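Local coordinates for protein lactate dehydrogenase, adjacent gene encodes predicted malate dehydrogenase (Cryptosporidium parvum, PDB 4ND3) that probably catalyses the NAD-dependent interconversion of (S)-lactate and pyruvate, as a member of the LDH/MDH superfamily, at residues R4-V9 with D30-D35; L93-A98 with S310-N315; R153-I158 with V169-I174. All coordinates share one frame; numbering follows the deposited sequence.

In the fold
Interactions 1 and 2 flank the same NAD molecule, interaction 1 through D35 at the adenosine ribose and interaction 2 through L93 and N97 near the nicotinamide ribose; their centres lie 28 Å apart and their nearest atoms about 12 Å. Interaction 1 belongs to the Rossmann domain, interaction 3 to the C-terminal domain on the opposite side of the chain's centre, with about 17 Å between nearest atoms. Interaction 2 joins the two domains by bringing the last helix back to 93-98. Interaction 3, about 13 Å from it at the nearest atoms, supplies R153, which grips the carboxylate of the lactate lying beside the nicotinamide.

Interaction 1: residues R4-V9 with D30-D35; sequences RRKIAV and DVVLFD. With NAD (nicotinamide-adenine-dinucleotide), chain C.
Strands 6-9 and 30-34 run parallel, 4.7 Å apart at their axes with 18° between their directions, and K6, I7, A8 and V9 stand opposite D30, V31, V32 and L33. Five backbone hydrogen bonds pass to and fro between them, from D30 N to R5 O at one end to F34 N to V9 O at the other. Helix 14-26 connects the strands, making this the first beta-alpha-beta unit of the Rossmann fold.

Just ahead of the first strand, R4 forms a salt bridge with D30. R4 NH1 reaches D30 OD1 at 3.1 Å, almost in the guanidinium plane and on the carboxylate's syn lone pair, although the two planes are turned 41° apart. The chain, extended from CG to NE, brings the guanidinium across the end of the aspartate at a slant. Both groups have further partners: NH1 also bonds T58 O, OD1 accepts K60 N, and R4 NE bridges to D250 of a second subunit.

The K6 and V32 side chains share one face of the sheet, where K6 CE presses on V32 CG2 at 3.5 Å, a tight pairing. K6 NZ is held beyond it by the carbonyls of D69 and S71. On the other face, toward helix 14-26, V9 CG2 meets V31 CG1 at 4.0 Å, while V9 and L33 lie side by side.

Just past the strand, D35 turns its carboxylate to the adenosine ribose, where NAD O2B donates to OD1 at 2.7 Å and O3B to OD2 at 2.8 Å. S12 N and A37 N bond the same two oxygens, fixing the carboxylate's rotation. The F34 ring meets adenine C2A with its edge. An acidic group gripping both ribose hydroxyls is consistent with a preference for NAD over NADP, whose 2'-phosphate would probably be repelled.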
loop_
_atom_site.group_PDB
_atom_site.type_symbol
_atom_site.label_atom_id
_atom_site.label_comp_id
_atom_site.label_asym_id
_atom_site.label_seq_id
_atom_site.Cartn_x
_atom_site.Cartn_y
_atom_site.Cartn_z
ATOM N N ARG A 4 4.785 -15.561 12.856
ATOM C CA ARG A 4 3.753 -14.718 12.268
ATOM C C ARG A 4 2.907 -14.077 13.365
ATOM O O ARG A 4 2.672 -14.685 14.410
ATOM C CB ARG A 4 2.838 -15.534 11.352
ATOM C CG ARG A 4 3.494 -16.085 10.094
ATOM C CD ARG A 4 2.443 -16.736 9.205
ATOM N NE ARG A 4 2.954 -17.143 7.894
ATOM C CZ ARG A 4 2.218 -17.212 6.781
ATOM N NH1 ARG A 4 0.926 -16.893 6.790
ATOM N NH2 ARG A 4 2.783 -17.592 5.638
ATOM N N ARG A 5 2.455 -12.849 13.121
ATOM C CA ARG A 5 1.540 -12.183 14.039
ATOM C C ARG A 5 0.184 -12.861 13.935
ATOM O O ARG A 5 -0.193 -13.337 12.867
ATOM C CB ARG A 5 1.390 -10.696 13.703
ATOM C CG ARG A 5 2.688 -9.903 13.657
ATOM C CD ARG A 5 3.549 -10.109 14.893
ATOM N NE ARG A 5 4.613 -9.108 14.978
ATOM C CZ ARG A 5 5.638 -9.152 15.832
ATOM N NH1 ARG A 5 5.768 -10.158 16.693
ATOM N NH2 ARG A 5 6.546 -8.182 15.820
ATOM N N LYS A 6 -0.547 -12.897 15.040
ATOM C CA LYS A 6 -1.817 -13.613 15.091
ATOM C C LYS A 6 -2.907 -12.779 15.749
ATOM O O LYS A 6 -2.762 -12.348 16.893
ATOM C CB LYS A 6 -1.630 -14.929 15.850
ATOM C CG LYS A 6 -2.820 -15.866 15.786
ATOM C CD LYS A 6 -2.513 -17.182 16.493
ATOM C CE LYS A 6 -3.739 -18.076 16.536
ATOM N NZ LYS A 6 -3.496 -19.330 17.298
ATOM N N ILE A 7 -4.000 -12.560 15.021
ATOM C CA ILE A 7 -5.157 -11.867 15.563
ATOM C C ILE A 7 -6.334 -12.821 15.648
ATOM O O ILE A 7 -6.692 -13.455 14.659
ATOM C CB ILE A 7 -5.565 -10.653 14.701
ATOM C CG1 ILE A 7 -4.414 -9.641 14.647
ATOM C CG2 ILE A 7 -6.833 -10.018 15.259
ATOM C CD1 ILE A 7 -4.628 -8.505 13.668
ATOM N N ALA A 8 -6.931 -12.910 16.833
ATOM C CA ALA A 8 -8.141 -13.695 17.047
ATOM C C ALA A 8 -9.345 -12.773 17.038
ATOM O O ALA A 8 -9.396 -11.804 17.797
ATOM C CB ALA A 8 -8.067 -14.444 18.365
ATOM N N VAL A 9 -10.305 -13.069 16.168
ATOM C CA VAL A 9 -11.547 -12.323 16.107
ATOM C C VAL A 9 -12.669 -13.176 16.708
ATOM O O VAL A 9 -13.064 -14.197 16.136
ATOM C CB VAL A 9 -11.891 -11.935 14.658
ATOM C CG1 VAL A 9 -13.150 -11.092 14.624
ATOM C CG2 VAL A 9 -10.727 -11.185 14.021
ATOM N N ASP A 30 -1.888 -13.255 10.721
ATOM C CA ASP A 30 -2.814 -14.359 10.496
ATOM C C ASP A 30 -4.050 -14.090 11.335
ATOM O O ASP A 30 -3.972 -13.426 12.368
ATOM C CB ASP A 30 -2.198 -15.699 10.899
ATOM C CG ASP A 30 -1.117 -16.155 9.945
ATOM O OD1 ASP A 30 -1.058 -15.666 8.796
ATOM O OD2 ASP A 30 -0.328 -17.030 10.347
ATOM N N VAL A 31 -5.189 -14.598 10.876
ATOM C CA VAL A 31 -6.466 -14.362 11.536
ATOM C C VAL A 31 -7.136 -15.676 11.912
ATOM O O VAL A 31 -7.177 -16.613 11.106
ATOM C CB VAL A 31 -7.428 -13.572 10.625
ATOM C CG1 VAL A 31 -8.777 -13.383 11.308
ATOM C CG2 VAL A 31 -6.819 -12.228 10.250
ATOM N N VAL A 32 -7.667 -15.730 13.133
ATOM C CA VAL A 32 -8.542 -16.819 13.561
ATOM C C VAL A 32 -9.935 -16.247 13.790
ATOM O O VAL A 32 -10.140 -15.468 14.717
ATOM C CB VAL A 32 -8.031 -17.481 14.855
ATOM C CG1 VAL A 32 -9.004 -18.551 15.337
ATOM C CG2 VAL A 32 -6.645 -18.066 14.633
ATOM N N LEU A 33 -10.877 -16.609 12.921
ATOM C CA LEU A 33 -12.277 -16.223 13.084
ATOM C C LEU A 33 -12.996 -17.243 13.972
ATOM O O LEU A 33 -13.197 -18.388 13.562
ATOM C CB LEU A 33 -12.980 -16.140 11.729
ATOM C CG LEU A 33 -12.864 -14.836 10.944
ATOM C CD1 LEU A 33 -13.252 -15.055 9.490
ATOM C CD2 LEU A 33 -13.729 -13.746 11.567
ATOM N N PHE A 34 -13.374 -16.820 15.177
ATOM C CA PHE A 34 -14.091 -17.672 16.130
ATOM C C PHE A 34 -15.572 -17.314 16.154
ATOM O O PHE A 34 -15.936 -16.137 16.178
ATOM C CB PHE A 34 -13.494 -17.516 17.534
ATOM C CG PHE A 34 -14.202 -18.318 18.603
ATOM C CD1 PHE A 34 -13.698 -19.547 19.018
ATOM C CD2 PHE A 34 -15.358 -17.837 19.212
ATOM C CE1 PHE A 34 -14.339 -20.283 20.008
ATOM C CE2 PHE A 34 -16.004 -18.569 20.199
ATOM C CZ PHE A 34 -15.494 -19.794 20.598
ATOM N N ASP A 35 -16.426 -18.335 16.152
ATOM C CA ASP A 35 -17.857 -18.138 16.366
ATOM C C ASP A 35 -18.507 -19.431 16.866
ATOM O O ASP A 35 -18.009 -20.527 16.601
ATOM C CB ASP A 35 -18.534 -17.663 15.078
ATOM C CG ASP A 35 -19.763 -16.809 15.340
ATOM O OD1 ASP A 35 -20.718 -17.306 15.976
ATOM O OD2 ASP A 35 -19.777 -15.634 14.904
HETATM P PA NAD C . -23.493 -9.490 14.239
HETATM O O1A NAD C . -23.340 -9.359 12.752
HETATM O O2A NAD C . -24.820 -9.894 14.813
HETATM O O5B NAD C . -22.368 -10.491 14.760
HETATM C C5B NAD C . -22.311 -10.943 16.107
HETATM C C4B NAD C . -21.695 -12.333 16.075
HETATM O O4B NAD C . -21.421 -12.775 17.402
HETATM C C3B NAD C . -22.614 -13.377 15.444
HETATM O O3B NAD C . -21.998 -13.969 14.297
HETATM C C2B NAD C . -22.833 -14.411 16.534
HETATM O O2B NAD C . -22.885 -15.757 16.059
HETATM C C1B NAD C . -21.632 -14.188 17.432
HETATM N N9A NAD C . -21.823 -14.688 18.811
HETATM C C8A NAD C . -22.959 -14.691 19.537
HETATM N N7A NAD C . -22.735 -15.232 20.758
HETATM C C5A NAD C . -21.445 -15.586 20.823
HETATM C C6A NAD C . -20.560 -16.206 21.828
HETATM N N6A NAD C . -21.034 -16.571 23.046
HETATM N N1A NAD C . -19.266 -16.390 21.484
HETATM C C2A NAD C . -18.778 -16.034 20.277
HETATM N N3A NAD C . -19.531 -15.467 19.322
HETATM C C4A NAD C . -20.846 -15.221 19.535
HETATM O O3 NAD C . -23.049 -8.137 15.022
HETATM P PN NAD C . -22.095 -6.984 14.409
HETATM O O1N NAD C . -22.898 -6.151 13.450
HETATM O O2N NAD C . -20.795 -7.578 13.940
HETATM O O5D NAD C . -21.796 -6.143 15.741
HETATM C C5D NAD C . -21.083 -6.761 16.805
HETATM C C4D NAD C . -21.156 -5.892 18.053
HETATM O O4D NAD C . -20.419 -4.683 17.835
HETATM C C3D NAD C . -22.577 -5.468 18.412
HETATM O O3D NAD C . -22.753 -5.592 19.822
HETATM C C2D NAD C . -22.656 -4.009 17.990
HETATM O O2D NAD C . -23.595 -3.235 18.744
HETATM C C1D NAD C . -21.224 -3.570 18.240
HETATM N N1N NAD C . -20.764 -2.361 17.550
HETATM C C2N NAD C . -19.898 -1.596 18.231
HETATM C C3N NAD C . -19.372 -0.429 17.690
HETATM C C7N NAD C . -18.403 0.413 18.476
HETATM O O7N NAD C . -18.187 1.552 18.094
HETATM N N7N NAD C . -17.782 -0.064 19.561
HETATM C C4N NAD C . -19.757 -0.065 16.405
HETATM C C5N NAD C . -20.650 -0.873 15.707
HETATM C C6N NAD C . -21.145 -2.028 16.307
#

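Interaction 2: residues L93-A98 with S310-N315; sequences LLFGNA and SKVLDN. With NAD (nicotinamide-adenine-dinucleotide), chain C.
L313 and L94 meet where helix 293-314, the last of the C-terminal domain, passes the start of helix 94-111 of the NAD-binding domain. The short segments 94-98 and 310-314 cross at -66° with their axes 10.8 Å apart, and F95 and L313 are the residues whose CA atoms come nearest across them.

Apolar packing makes the entire contact, with no hydrogen bond across it. L313 CD1 touches A98 CB at 3.6 Å and L94 CD1 at 3.9 Å, so one methyl sits against two residues a helical turn apart. CG of L313 stands anti to the backbone N (chi1 -177°), which swings the isobutyl group across to helix 94-111. L94 answers with both of its methyls: CD1 faces the end of L313, while CD2 reaches V312 CG1 at 3.9 Å. V126 of helix 124-135 touches both leucines and extends the patch.

The aromatic contribution is smaller. F95 brings its far end, CZ, to V312 CG1 at 3.8 Å, the methyl approaching the ring obliquely and the two side chains crossing at about a right angle. P317, just beyond the helix, also packs on F95.

Polar interactions belong to the other side of helix 94-111. The N97 amide is held by I82 N at OD1 and by N122 O and S81 OG at ND2; its ND2 lies 3.8 Å from NAD O3D, too long for a hydrogen bond. Beside it, L93 CD1 makes a van der Waals approach to NAD O2D at 3.9 Å.

The segment is thus two-sided, with L93, just ahead of the helix, and N97 turned to the cofactor and L94, F95 and A98 to the C-terminal helix. This part of the interdomain seam rests on dispersion and partial burial of apolar surface, which set few demands on direction.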
loop_
_atom_site.group_PDB
_atom_site.type_symbol
_atom_site.label_atom_id
_atom_site.label_comp_id
_atom_site.label_asym_id
_atom_site.label_seq_id
_atom_site.Cartn_x
_atom_site.Cartn_y
_atom_site.Cartn_z
ATOM N N LEU A 93 -28.525 -4.023 24.855
ATOM C CA LEU A 93 -27.794 -5.286 24.733
ATOM C C LEU A 93 -26.986 -5.651 25.986
ATOM O O LEU A 93 -26.273 -6.655 25.987
ATOM C CB LEU A 93 -26.836 -5.217 23.537
ATOM C CG LEU A 93 -27.398 -4.785 22.181
ATOM C CD1 LEU A 93 -26.265 -4.638 21.174
ATOM C CD2 LEU A 93 -28.438 -5.774 21.676
ATOM N N LEU A 94 -27.106 -4.847 27.043
ATOM C CA LEU A 94 -26.247 -4.955 28.226
ATOM C C LEU A 94 -26.222 -6.343 28.872
ATOM O O LEU A 94 -25.153 -6.911 29.093
ATOM C CB LEU A 94 -26.684 -3.926 29.277
ATOM C CG LEU A 94 -26.022 -3.987 30.656
ATOM C CD1 LEU A 94 -24.528 -3.739 30.541
ATOM C CD2 LEU A 94 -26.674 -2.989 31.595
ATOM N N PHE A 95 -27.398 -6.873 29.192
ATOM C CA PHE A 95 -27.481 -8.101 29.981
ATOM C C PHE A 95 -26.977 -9.308 29.194
ATOM O O PHE A 95 -26.201 -10.111 29.714
ATOM C CB PHE A 95 -28.913 -8.338 30.475
ATOM C CG PHE A 95 -29.409 -7.281 31.429
ATOM C CD1 PHE A 95 -30.571 -6.571 31.160
ATOM C CD2 PHE A 95 -28.706 -6.992 32.593
ATOM C CE1 PHE A 95 -31.026 -5.600 32.040
ATOM C CE2 PHE A 95 -29.154 -6.022 33.475
ATOM C CZ PHE A 95 -30.315 -5.325 33.199
ATOM N N GLY A 96 -27.406 -9.417 27.941
ATOM C CA GLY A 96 -26.994 -10.523 27.079
ATOM C C GLY A 96 -25.503 -10.536 26.788
ATOM O O GLY A 96 -24.855 -11.573 26.881
ATOM N N ASN A 97 -24.947 -9.375 26.453
ATOM C CA ASN A 97 -23.541 -9.305 26.054
ATOM C C ASN A 97 -22.564 -9.394 27.214
ATOM O O ASN A 97 -21.437 -9.858 27.034
ATOM C CB ASN A 97 -23.294 -8.059 25.206
ATOM C CG ASN A 97 -23.971 -8.150 23.853
ATOM O OD1 ASN A 97 -24.429 -9.221 23.451
ATOM N ND2 ASN A 97 -24.039 -7.036 23.142
ATOM N N ALA A 98 -22.991 -8.983 28.402
ATOM C CA ALA A 98 -22.193 -9.199 29.604
ATOM C C ALA A 98 -21.943 -10.698 29.822
ATOM O O ALA A 98 -20.830 -11.102 30.163
ATOM C CB ALA A 98 -22.882 -8.596 30.815
ATOM N N SER A 310 -23.326 0.950 34.424
ATOM C CA SER A 310 -22.453 0.055 35.178
ATOM C C SER A 310 -23.119 -0.463 36.462
ATOM O O SER A 310 -22.969 -1.640 36.809
ATOM C CB SER A 310 -21.137 0.762 35.513
ATOM O OG SER A 310 -20.253 -0.098 36.208
ATOM N N LYS A 311 -23.851 0.408 37.160
ATOM C CA LYS A 311 -24.591 0.006 38.366
ATOM C C LYS A 311 -25.735 -0.947 38.027
ATOM O O LYS A 311 -25.948 -1.942 38.726
ATOM C CB LYS A 311 -25.136 1.222 39.126
ATOM C CG LYS A 311 -24.098 1.946 39.973
ATOM C CD LYS A 311 -24.754 2.753 41.086
ATOM C CE LYS A 311 -23.733 3.515 41.918
ATOM N NZ LYS A 311 -23.099 4.629 41.157
ATOM N N VAL A 312 -26.468 -0.636 36.959
ATOM C CA VAL A 312 -27.534 -1.510 36.465
ATOM C C VAL A 312 -27.002 -2.925 36.230
ATOM O O VAL A 312 -27.645 -3.904 36.611
ATOM C CB VAL A 312 -28.166 -0.959 35.165
ATOM C CG1 VAL A 312 -29.046 -2.004 34.487
ATOM C CG2 VAL A 312 -28.971 0.301 35.455
ATOM N N LEU A 313 -25.827 -3.024 35.613
ATOM C CA LEU A 313 -25.195 -4.316 35.358
ATOM C C LEU A 313 -24.825 -5.031 36.654
ATOM O O LEU A 313 -25.021 -6.240 36.771
ATOM C CB LEU A 313 -23.945 -4.150 34.484
ATOM C CG LEU A 313 -23.219 -5.442 34.084
ATOM C CD1 LEU A 313 -24.165 -6.407 33.383
ATOM C CD2 LEU A 313 -22.015 -5.136 33.204
ATOM N N ASP A 314 -24.292 -4.283 37.618
ATOM C CA ASP A 314 -23.927 -4.847 38.922
ATOM C C ASP A 314 -25.133 -5.413 39.682
ATOM O O ASP A 314 -24.962 -6.237 40.581
ATOM C CB ASP A 314 -23.215 -3.800 39.790
ATOM C CG ASP A 314 -21.821 -3.457 39.283
ATOM O OD1 ASP A 314 -21.236 -4.250 38.515
ATOM O OD2 ASP A 314 -21.302 -2.387 39.665
ATOM N N ASN A 315 -26.335 -4.960 39.327
ATOM C CA ASN A 315 -27.580 -5.496 39.879
ATOM C C ASN A 315 -28.379 -6.240 38.809
ATOM O O ASN A 315 -29.589 -6.050 38.676
ATOM C CB ASN A 315 -28.427 -4.362 40.466
ATOM C CG ASN A 315 -27.670 -3.526 41.481
ATOM O OD1 ASN A 315 -26.809 -4.030 42.204
ATOM N ND2 ASN A 315 -27.992 -2.238 41.542
HETATM P PA NAD C . -23.493 -9.490 14.239
HETATM O O1A NAD C . -23.340 -9.359 12.752
HETATM O O2A NAD C . -24.820 -9.894 14.813
HETATM O O5B NAD C . -22.368 -10.491 14.760
HETATM C C5B NAD C . -22.311 -10.943 16.107
HETATM C C4B NAD C . -21.695 -12.333 16.075
HETATM O O4B NAD C . -21.421 -12.775 17.402
HETATM C C3B NAD C . -22.614 -13.377 15.444
HETATM O O3B NAD C . -21.998 -13.969 14.297
HETATM C C2B NAD C . -22.833 -14.411 16.534
HETATM O O2B NAD C . -22.885 -15.757 16.059
HETATM C C1B NAD C . -21.632 -14.188 17.432
HETATM N N9A NAD C . -21.823 -14.688 18.811
HETATM C C8A NAD C . -22.959 -14.691 19.537
HETATM N N7A NAD C . -22.735 -15.232 20.758
HETATM C C5A NAD C . -21.445 -15.586 20.823
HETATM C C6A NAD C . -20.560 -16.206 21.828
HETATM N N6A NAD C . -21.034 -16.571 23.046
HETATM N N1A NAD C . -19.266 -16.390 21.484
HETATM C C2A NAD C . -18.778 -16.034 20.277
HETATM N N3A NAD C . -19.531 -15.467 19.322
HETATM C C4A NAD C . -20.846 -15.221 19.535
HETATM O O3 NAD C . -23.049 -8.137 15.022
HETATM P PN NAD C . -22.095 -6.984 14.409
HETATM O O1N NAD C . -22.898 -6.151 13.450
HETATM O O2N NAD C . -20.795 -7.578 13.940
HETATM O O5D NAD C . -21.796 -6.143 15.741
HETATM C C5D NAD C . -21.083 -6.761 16.805
HETATM C C4D NAD C . -21.156 -5.892 18.053
HETATM O O4D NAD C . -20.419 -4.683 17.835
HETATM C C3D NAD C . -22.577 -5.468 18.412
HETATM O O3D NAD C . -22.753 -5.592 19.822
HETATM C C2D NAD C . -22.656 -4.009 17.990
HETATM O O2D NAD C . -23.595 -3.235 18.744
HETATM C C1D NAD C . -21.224 -3.570 18.240
HETATM N N1N NAD C . -20.764 -2.361 17.550
HETATM C C2N NAD C . -19.898 -1.596 18.231
HETATM C C3N NAD C . -19.372 -0.429 17.690
HETATM C C7N NAD C . -18.403 0.413 18.476
HETATM O O7N NAD C . -18.187 1.552 18.094
HETATM N N7N NAD C . -17.782 -0.064 19.561
HETATM C C4N NAD C . -19.757 -0.065 16.405
HETATM C C5N NAD C . -20.650 -0.873 15.707
HETATM C C6N NAD C . -21.145 -2.028 16.307
#

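Interaction 3: residues R153-I158 with V169-I174. With 2OP ((2S)-2-hydroxypropanoic acid), chain D.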
loop_
_atom_site.group_PDB
_atom_site.type_symbol
_atom_site.label_atom_id
_atom_site.label_comp_id
_atom_site.label_asym_id
_atom_site.label_seq_id
_atom_site.Cartn_x
_atom_site.Cartn_y
_atom_site.Cartn_z
ATOM N N ARG A 153 -16.060 9.926 12.411
ATOM C CA ARG A 153 -17.330 10.516 12.000
ATOM C C ARG A 153 -17.295 12.045 12.178
ATOM O O ARG A 153 -17.683 12.790 11.283
ATOM C CB ARG A 153 -18.481 9.903 12.799
ATOM C CG ARG A 153 -18.783 8.459 12.421
ATOM C CD ARG A 153 -19.675 7.766 13.435
ATOM N NE ARG A 153 -20.092 6.441 12.967
ATOM C CZ ARG A 153 -20.796 5.569 13.686
ATOM N NH1 ARG A 153 -21.173 5.857 14.929
ATOM N NH2 ARG A 153 -21.119 4.389 13.158
ATOM N N PHE A 154 -16.810 12.483 13.337
ATOM C CA PHE A 154 -16.690 13.907 13.678
ATOM C C PHE A 154 -15.793 14.606 12.653
ATOM O O PHE A 154 -16.188 15.611 12.055
ATOM C CB PHE A 154 -16.130 14.018 15.110
ATOM C CG PHE A 154 -16.179 15.404 15.728
ATOM C CD1 PHE A 154 -17.175 16.322 15.422
ATOM C CD2 PHE A 154 -15.238 15.751 16.693
ATOM C CE1 PHE A 154 -17.203 17.574 16.030
ATOM C CE2 PHE A 154 -15.261 16.997 17.301
ATOM C CZ PHE A 154 -16.245 17.911 16.968
ATOM N N ARG A 155 -14.614 14.034 12.413
ATOM C CA ARG A 155 -13.670 14.560 11.417
ATOM C C ARG A 155 -14.247 14.583 10.009
ATOM O O ARG A 155 -14.052 15.549 9.265
ATOM C CB ARG A 155 -12.386 13.734 11.410
ATOM C CG ARG A 155 -11.551 13.873 12.668
ATOM C CD ARG A 155 -10.462 12.814 12.717
ATOM N NE ARG A 155 -9.333 13.141 11.851
ATOM C CZ ARG A 155 -8.363 12.295 11.511
ATOM N NH1 ARG A 155 -8.367 11.041 11.951
ATOM N NH2 ARG A 155 -7.379 12.706 10.721
ATOM N N THR A 156 -14.957 13.520 9.643
ATOM C CA THR A 156 -15.563 13.423 8.319
ATOM C C THR A 156 -16.584 14.535 8.091
ATOM O O THR A 156 -16.583 15.166 7.036
ATOM C CB THR A 156 -16.237 12.050 8.103
ATOM O OG1 THR A 156 -15.256 11.014 8.233
ATOM C CG2 THR A 156 -16.871 11.959 6.725
ATOM N N PHE A 157 -17.448 14.774 9.074
ATOM C CA PHE A 157 -18.500 15.781 8.928
ATOM C C PHE A 157 -17.912 17.190 8.828
ATOM O O PHE A 157 -18.385 17.998 8.035
ATOM C CB PHE A 157 -19.514 15.705 10.075
ATOM C CG PHE A 157 -20.207 14.367 10.201
ATOM C CD1 PHE A 157 -20.530 13.607 9.077
ATOM C CD2 PHE A 157 -20.554 13.876 11.451
ATOM C CE1 PHE A 157 -21.164 12.381 9.208
ATOM C CE2 PHE A 157 -21.198 12.653 11.584
ATOM C CZ PHE A 157 -21.501 11.907 10.465
ATOM N N ILE A 158 -16.877 17.468 9.616
ATOM C CA ILE A 158 -16.164 18.744 9.540
ATOM C C ILE A 158 -15.523 18.876 8.168
ATOM O O ILE A 158 -15.652 19.911 7.507
ATOM C CB ILE A 158 -15.065 18.855 10.619
ATOM C CG1 ILE A 158 -15.689 18.887 12.014
ATOM C CG2 ILE A 158 -14.213 20.103 10.395
ATOM C CD1 ILE A 158 -14.717 18.548 13.123
ATOM N N VAL A 169 -8.154 17.223 9.034
ATOM C CA VAL A 169 -8.937 17.660 10.183
ATOM C C VAL A 169 -8.468 16.893 11.412
ATOM O O VAL A 169 -8.406 15.663 11.389
ATOM C CB VAL A 169 -10.446 17.423 9.982
ATOM C CG1 VAL A 169 -11.215 17.744 11.258
ATOM C CG2 VAL A 169 -10.965 18.254 8.817
ATOM N N SER A 170 -8.113 17.626 12.466
ATOM C CA SER A 170 -7.823 17.042 13.776
ATOM C C SER A 170 -9.020 17.318 14.678
ATOM O O SER A 170 -9.451 18.467 14.811
ATOM C CB SER A 170 -6.554 17.650 14.372
ATOM O OG SER A 170 -6.370 17.245 15.718
ATOM N N ALA A 171 -9.575 16.263 15.270
ATOM C CA ALA A 171 -10.781 16.384 16.090
ATOM C C ALA A 171 -10.969 15.126 16.927
ATOM O O ALA A 171 -10.763 14.015 16.430
ATOM C CB ALA A 171 -12.000 16.612 15.209
ATOM N N ASN A 172 -11.354 15.307 18.190
ATOM C CA ASN A 172 -11.523 14.197 19.124
ATOM C C ASN A 172 -12.932 14.110 19.694
ATOM O O ASN A 172 -13.572 15.129 19.971
ATOM C CB ASN A 172 -10.533 14.323 20.283
ATOM C CG ASN A 172 -9.162 13.781 19.942
ATOM O OD1 ASN A 172 -9.015 12.601 19.614
ATOM N ND2 ASN A 172 -8.145 14.632 20.025
ATOM N N VAL A 173 -13.407 12.879 19.859
ATOM C CA VAL A 173 -14.596 12.601 20.646
ATOM C C VAL A 173 -14.127 11.848 21.876
ATOM O O VAL A 173 -13.319 10.926 21.767
ATOM C CB VAL A 173 -15.628 11.767 19.865
ATOM C CG1 VAL A 173 -16.805 11.389 20.758
ATOM C CG2 VAL A 173 -16.110 12.536 18.648
ATOM N N ILE A 174 -14.611 12.259 23.044
ATOM C CA ILE A 174 -14.214 11.636 24.303
ATOM C C ILE A 174 -15.435 11.273 25.140
ATOM O O ILE A 174 -16.554 11.657 24.813
ATOM C CB ILE A 174 -13.265 12.549 25.105
ATOM C CG1 ILE A 174 -13.939 13.884 25.444
ATOM C CG2 ILE A 174 -11.985 12.791 24.320
ATOM C CD1 ILE A 174 -13.154 14.709 26.437
HETATM C C 2OP D . -22.276 2.625 16.260
HETATM O O 2OP D . -21.738 3.575 16.858
HETATM C CB 2OP D . -24.177 1.457 17.354
HETATM O OHN 2OP D . -21.940 1.411 18.278
HETATM C CA 2OP D . -22.685 1.428 17.056
HETATM O OXT 2OP D . -22.483 2.630 15.028
#
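V169, R155 and F154 carry a helix-on-strand contact in the C-terminal alpha/beta domain of the LDH/MDH fold, where helix 147-162 lies against the interrupted strand 169-174. The backbones come nearest at R155 and A171, whose CA atoms are 5.8 Å apart.

V169 has the most surface buried. Its CG1 packs on I158 CG2 at 3.9 Å, and the two side chains cross at a slant. The same residue offers its carbonyl to R155, whose NE donates to V169 O at 2.7 Å, with a weak second bond from NH2. The oxygen lies at the guanidinium edge but 18° out of its plane, and the donor is tilted 25° from the carbonyl plane. A bend at chi3 (78°) folds the end of R155 back to this acceptor, while its CG rests on A171 CB. NH2 also makes a weak bond to S167 O, and V53 of a third subunit packs on R155.

F154 points its ring into the angle formed by A171 and V173. A171 CB approaches CD2 obliquely at 3.7 Å, and V173 CG2 touches F154 CB at 3.8 Å. I158 CD1 lies over one face of the ring, offset toward its rim, and also reaches A171 CB. I212 and T216 of helix 206-217 and V188 complete the surroundings of F154, closing an apolar core between helix and sheet.

R153, one residue earlier, turns the other way, toward the substrate. Its chain, extended from CG to NE, carries the guanidinium to the lactate carboxylate; the lactate is also hydrogen-bonded by R90, N122 and H177. The grip on the carboxylate is two-pronged: R153 NH1 donates to lactate O at 3.0 Å, and NH2 to OXT at 2.9 Å.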